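Local atomic coordinates of phosphatidylinositol-specific phospholipase C (Listeria monocytogenes, PDB entry 2PLC), a protein that is a bacterial phosphatidylinositol-specific phospholipase C, whose X domain belongs to the TIM-barrel group of folds. Residues K194-A202 with L212-T220. Residues are numbered along the deposited sequence; the frame is centred on the assembly and turned at random.
Sequences KFKEIVQTA and LFLNHISAT
Phe-213 brings the CD2 side of its ring to Thr-201 on the facing helix, where CD2 lies 3.9 Å from the methyl CG2. Two residues on, Asn-215 makes a polar link. With CG anti to the backbone N (chi1 -159°), its amide reaches the helix, and ND2 donates to Ile-198 O at 3.0 Å, an almost straight bond (167°) lying close to the amide plane. Because Ile-198 O also accepts from Ala-202 N, the side-chain bond is added without breaking the helical one. Thr-201 slides past the amide in the opposite direction, its OG1 bonded back to Glu-197 O. The pairing illustrates how a beta-alpha-beta unit closes in a TIM-barrel type of fold: strand 180-183, helix 191-207 and strand 212-216 follow in order, the helix running nearly antiparallel to the strand it packs on. At the last residue of the strand, the chain of Lys-194, bent at chi2, brings NZ above the carbonyl plane of His-216, 2.9 Å from its O; Asp-185 O is another acceptor for this ammonium. Ile-217 next crosses Ile-198 at about a right angle, Ile-217 CD1 pressed tightly against Ile-198 CG2 at 3.5 Å. Ser-218 O receives a weak bond from Lys-194 NZ (3.2 Å), and a water lies within bonding distance of both atoms.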
ATOM      1  N   LYS A 194       0.382 -17.807 -10.020  1.00 20.78           N
ATOM      2  CA  LYS A 194       0.490 -16.561  -9.267  1.00 20.34           C
ATOM      3  C   LYS A 194       1.933 -16.056  -9.248  1.00 21.83           C
ATOM      4  O   LYS A 194       2.183 -14.851  -9.362  1.00 23.20           O
ATOM      5  CB  LYS A 194      -0.021 -16.761  -7.839  1.00 15.35           C
ATOM      6  CG  LYS A 194       0.005 -15.513  -6.966  1.00 16.04           C
ATOM      7  CD  LYS A 194      -0.954 -14.426  -7.455  1.00 16.31           C
ATOM      8  CE  LYS A 194      -0.942 -13.228  -6.497  1.00 14.94           C
ATOM      9  NZ  LYS A 194      -1.882 -12.136  -6.888  1.00 10.14           N
ATOM     10  N   PHE A 195       2.885 -16.979  -9.126  1.00 17.35           N
ATOM     11  CA  PHE A 195       4.289 -16.597  -9.099  1.00 12.57           C
ATOM     12  C   PHE A 195       4.698 -16.010 -10.455  1.00 18.25           C
ATOM     13  O   PHE A 195       5.412 -15.005 -10.512  1.00 19.13           O
ATOM     14  CB  PHE A 195       5.172 -17.794  -8.737  1.00 15.40           C
ATOM     15  CG  PHE A 195       6.610 -17.432  -8.523  1.00 12.50           C
ATOM     16  CD1 PHE A 195       6.961 -16.457  -7.597  1.00 13.64           C
ATOM     17  CD2 PHE A 195       7.614 -18.037  -9.269  1.00 19.08           C
ATOM     18  CE1 PHE A 195       8.294 -16.087  -7.418  1.00 15.81           C
ATOM     19  CE2 PHE A 195       8.953 -17.669  -9.095  1.00 17.32           C
ATOM     20  CZ  PHE A 195       9.290 -16.690  -8.167  1.00 13.30           C
ATOM     21  N   LYS A 196       4.225 -16.626 -11.538  1.00 16.07           N
ATOM     22  CA  LYS A 196       4.530 -16.153 -12.884  1.00 18.55           C
ATOM     23  C   LYS A 196       4.054 -14.715 -13.065  1.00 20.63           C
ATOM     24  O   LYS A 196       4.810 -13.862 -13.535  1.00 22.16           O
ATOM     25  CB  LYS A 196       3.899 -17.075 -13.935  1.00 16.16           C
ATOM     26  CG  LYS A 196       4.838 -18.187 -14.418  1.00 29.88           C
ATOM     27  CD  LYS A 196       4.110 -19.310 -15.167  1.00 38.44           C
ATOM     28  CE  LYS A 196       3.298 -18.803 -16.363  1.00 55.02           C
ATOM     29  NZ  LYS A 196       4.135 -18.263 -17.481  1.00 66.62           N
ATOM     30  N   GLU A 197       2.822 -14.442 -12.632  1.00 18.04           N
ATOM     31  CA  GLU A 197       2.237 -13.107 -12.734  1.00 14.12           C
ATOM     32  C   GLU A 197       3.004 -12.088 -11.906  1.00 16.45           C
ATOM     33  O   GLU A 197       3.115 -10.921 -12.286  1.00 14.34           O
ATOM     34  CB  GLU A 197       0.775 -13.136 -12.296  1.00 14.41           C
ATOM     35  CG  GLU A 197      -0.090 -14.017 -13.171  1.00 18.02           C
ATOM     36  CD  GLU A 197      -1.492 -14.163 -12.635  1.00 28.41           C
ATOM     37  OE1 GLU A 197      -1.648 -14.333 -11.408  1.00 29.02           O
ATOM     38  OE2 GLU A 197      -2.443 -14.117 -13.442  1.00 36.34           O
ATOM     39  N   ILE A 198       3.517 -12.523 -10.760  1.00 16.91           N
ATOM     40  CA  ILE A 198       4.290 -11.630  -9.902  1.00 13.38           C
ATOM     41  C   ILE A 198       5.606 -11.299 -10.606  1.00 17.33           C
ATOM     42  O   ILE A 198       5.928 -10.130 -10.797  1.00 16.78           O
ATOM     43  CB  ILE A 198       4.552 -12.263  -8.504  1.00 13.09           C
ATOM     44  CG1 ILE A 198       3.235 -12.377  -7.730  1.00 11.50           C
ATOM     45  CG2 ILE A 198       5.539 -11.412  -7.709  1.00 10.86           C
ATOM     46  CD1 ILE A 198       3.339 -13.183  -6.447  1.00 12.81           C
ATOM     47  N   VAL A 199       6.321 -12.332 -11.051  1.00 14.90           N
ATOM     48  CA  VAL A 199       7.599 -12.172 -11.751  1.00 16.87           C
ATOM     49  C   VAL A 199       7.475 -11.320 -13.020  1.00 16.32           C
ATOM     50  O   VAL A 199       8.291 -10.422 -13.258  1.00 18.99           O
ATOM     51  CB  VAL A 199       8.210 -13.554 -12.106  1.00 15.72           C
ATOM     52  CG1 VAL A 199       9.396 -13.397 -13.027  1.00 14.50           C
ATOM     53  CG2 VAL A 199       8.657 -14.263 -10.839  1.00 14.18           C
ATOM     54  N   GLN A 200       6.449 -11.589 -13.823  1.00 19.82           N
ATOM     55  CA  GLN A 200       6.227 -10.835 -15.054  1.00 15.91           C
ATOM     56  C   GLN A 200       5.979  -9.350 -14.786  1.00 16.66           C
ATOM     57  O   GLN A 200       6.517  -8.491 -15.482  1.00 19.77           O
ATOM     58  CB  GLN A 200       5.058 -11.434 -15.837  1.00 13.45           C
ATOM     59  CG  GLN A 200       5.369 -12.782 -16.450  1.00 16.42           C
ATOM     60  CD  GLN A 200       4.170 -13.407 -17.134  1.00 26.80           C
ATOM     61  OE1 GLN A 200       3.135 -12.761 -17.312  1.00 26.04           O
ATOM     62  NE2 GLN A 200       4.300 -14.679 -17.515  1.00 22.21           N
ATOM     63  N   THR A 201       5.184  -9.056 -13.757  1.00 17.82           N
ATOM     64  CA  THR A 201       4.857  -7.680 -13.389  1.00 15.36           C
ATOM     65  C   THR A 201       6.060  -6.938 -12.826  1.00 18.56           C
ATOM     66  O   THR A 201       6.216  -5.740 -13.051  1.00 25.32           O
ATOM     67  CB  THR A 201       3.695  -7.652 -12.384  1.00 15.97           C
ATOM     68  OG1 THR A 201       2.590  -8.364 -12.949  1.00 13.16           O
ATOM     69  CG2 THR A 201       3.259  -6.217 -12.087  1.00 10.18           C
ATOM     70  N   ALA A 202       6.919  -7.659 -12.112  1.00 11.72           N
ATOM     71  CA  ALA A 202       8.124  -7.072 -11.542  1.00 15.37           C
ATOM     72  C   ALA A 202       9.087  -6.764 -12.681  1.00 22.22           C
ATOM     73  O   ALA A 202       9.787  -5.753 -12.662  1.00 18.67           O
ATOM     74  CB  ALA A 202       8.766  -8.038 -10.577  1.00 15.72           C
ATOM     75  N   LEU A 212       3.209   3.586 -11.872  1.00 20.62           N
ATOM     76  CA  LEU A 212       3.251   2.924 -10.574  1.00 21.62           C
ATOM     77  C   LEU A 212       2.731   1.504 -10.729  1.00 20.74           C
ATOM     78  O   LEU A 212       1.649   1.296 -11.275  1.00 23.87           O
ATOM     79  CB  LEU A 212       2.389   3.663  -9.549  1.00 29.21           C
ATOM     80  CG  LEU A 212       3.044   4.768  -8.724  1.00 24.63           C
ATOM     81  CD1 LEU A 212       2.012   5.371  -7.795  1.00 28.19           C
ATOM     82  CD2 LEU A 212       4.207   4.203  -7.926  1.00 27.47           C
ATOM     83  N   PHE A 213       3.527   0.534 -10.288  1.00 16.21           N
ATOM     84  CA  PHE A 213       3.143  -0.870 -10.364  1.00 20.48           C
ATOM     85  C   PHE A 213       2.762  -1.413  -8.988  1.00 22.78           C
ATOM     86  O   PHE A 213       3.574  -1.391  -8.059  1.00 23.62           O
ATOM     87  CB  PHE A 213       4.283  -1.710 -10.939  1.00 18.74           C
ATOM     88  CG  PHE A 213       4.438  -1.592 -12.432  1.00 23.07           C
ATOM     89  CD1 PHE A 213       4.985  -0.447 -13.001  1.00 23.12           C
ATOM     90  CD2 PHE A 213       4.052  -2.635 -13.267  1.00 23.03           C
ATOM     91  CE1 PHE A 213       5.145  -0.344 -14.383  1.00 24.88           C
ATOM     92  CE2 PHE A 213       4.208  -2.541 -14.647  1.00 23.85           C
ATOM     93  CZ  PHE A 213       4.754  -1.394 -15.205  1.00 25.66           C
ATOM     94  N   LEU A 214       1.506  -1.835  -8.852  1.00 16.23           N
ATOM     95  CA  LEU A 214       1.007  -2.412  -7.608  1.00 12.29           C
ATOM     96  C   LEU A 214       0.988  -3.920  -7.850  1.00 11.70           C
ATOM     97  O   LEU A 214       0.082  -4.450  -8.484  1.00 17.36           O
ATOM     98  CB  LEU A 214      -0.401  -1.889  -7.288  1.00 15.55           C
ATOM     99  CG  LEU A 214      -0.626  -0.442  -6.818  1.00 21.74           C
ATOM    100  CD1 LEU A 214       0.045  -0.224  -5.491  1.00 28.44           C
ATOM    101  CD2 LEU A 214      -0.122   0.571  -7.827  1.00 21.02           C
ATOM    102  N   ASN A 215       2.019  -4.596  -7.364  1.00 17.34           N
ATOM    103  CA  ASN A 215       2.182  -6.034  -7.547  1.00 14.84           C
ATOM    104  C   ASN A 215       1.744  -6.848  -6.316  1.00 13.47           C
ATOM    105  O   ASN A 215       2.498  -6.991  -5.358  1.00 17.20           O
ATOM    106  CB  ASN A 215       3.662  -6.294  -7.863  1.00 15.23           C
ATOM    107  CG  ASN A 215       3.904  -7.611  -8.571  1.00 19.88           C
ATOM    108  OD1 ASN A 215       2.996  -8.426  -8.752  1.00 26.97           O
ATOM    109  ND2 ASN A 215       5.145  -7.822  -8.986  1.00 19.65           N
ATOM    110  N   HIS A 216       0.528  -7.392  -6.353  1.00 11.66           N
ATOM    111  CA  HIS A 216       0.011  -8.190  -5.243  1.00 12.78           C
ATOM    112  C   HIS A 216       0.555  -9.608  -5.151  1.00 12.31           C
ATOM    113  O   HIS A 216       0.362 -10.422  -6.056  1.00 16.30           O
ATOM    114  CB  HIS A 216      -1.516  -8.260  -5.292  1.00  5.13           C
ATOM    115  CG  HIS A 216      -2.187  -6.977  -4.920  1.00 16.29           C
ATOM    116  ND1 HIS A 216      -2.465  -5.990  -5.839  1.00 15.12           N
ATOM    117  CD2 HIS A 216      -2.608  -6.505  -3.722  1.00 14.77           C
ATOM    118  CE1 HIS A 216      -3.027  -4.965  -5.223  1.00 20.05           C
ATOM    119  NE2 HIS A 216      -3.125  -5.252  -3.938  1.00 15.34           N
ATOM    120  N   ILE A 217       1.234  -9.898  -4.050  1.00 13.46           N
ATOM    121  CA  ILE A 217       1.764 -11.230  -3.796  1.00 14.97           C
ATOM    122  C   ILE A 217       0.617 -12.041  -3.146  1.00 21.70           C
ATOM    123  O   ILE A 217       0.557 -13.267  -3.257  1.00 12.72           O
ATOM    124  CB  ILE A 217       2.951 -11.177  -2.795  1.00 17.98           C
ATOM    125  CG1 ILE A 217       3.975 -10.120  -3.217  1.00  7.75           C
ATOM    126  CG2 ILE A 217       3.591 -12.544  -2.648  1.00  6.27           C
ATOM    127  CD1 ILE A 217       4.679 -10.412  -4.493  1.00 17.22           C
ATOM    128  N   SER A 218      -0.310 -11.328  -2.504  1.00 16.55           N
ATOM    129  CA  SER A 218      -1.456 -11.915  -1.810  1.00 10.96           C
ATOM    130  C   SER A 218      -2.520 -12.606  -2.674  1.00 14.34           C
ATOM    131  O   SER A 218      -2.715 -12.265  -3.841  1.00 12.54           O
ATOM    132  CB  SER A 218      -2.126 -10.840  -0.954  1.00 18.41           C
ATOM    133  OG  SER A 218      -2.383  -9.673  -1.722  1.00 15.59           O
ATOM    134  N   ALA A 219      -3.232 -13.550  -2.063  1.00  9.95           N
ATOM    135  CA  ALA A 219      -4.294 -14.298  -2.730  1.00 16.34           C
ATOM    136  C   ALA A 219      -5.131 -15.077  -1.709  1.00 20.43           C
ATOM    137  O   ALA A 219      -4.721 -15.243  -0.560  1.00 22.47           O
ATOM    138  CB  ALA A 219      -3.699 -15.248  -3.747  1.00  5.92           C
ATOM    139  N   THR A 220      -6.314 -15.527  -2.128  1.00 20.41           N
ATOM    140  CA  THR A 220      -7.208 -16.308  -1.269  1.00 19.10           C
ATOM    141  C   THR A 220      -7.782 -17.424  -2.108  1.00 26.56           C
ATOM    142  O   THR A 220      -7.819 -17.332  -3.333  1.00 20.99           O
ATOM    143  CB  THR A 220      -8.439 -15.529  -0.775  1.00 22.07           C
ATOM    144  OG1 THR A 220      -8.199 -14.121  -0.836  1.00 35.93           O
ATOM    145  CG2 THR A 220      -8.755 -15.926   0.650  1.00 22.79           C
TER
HETATM  146  O   HOH W   1      -3.987 -10.466  -5.815  1.00 17.88           O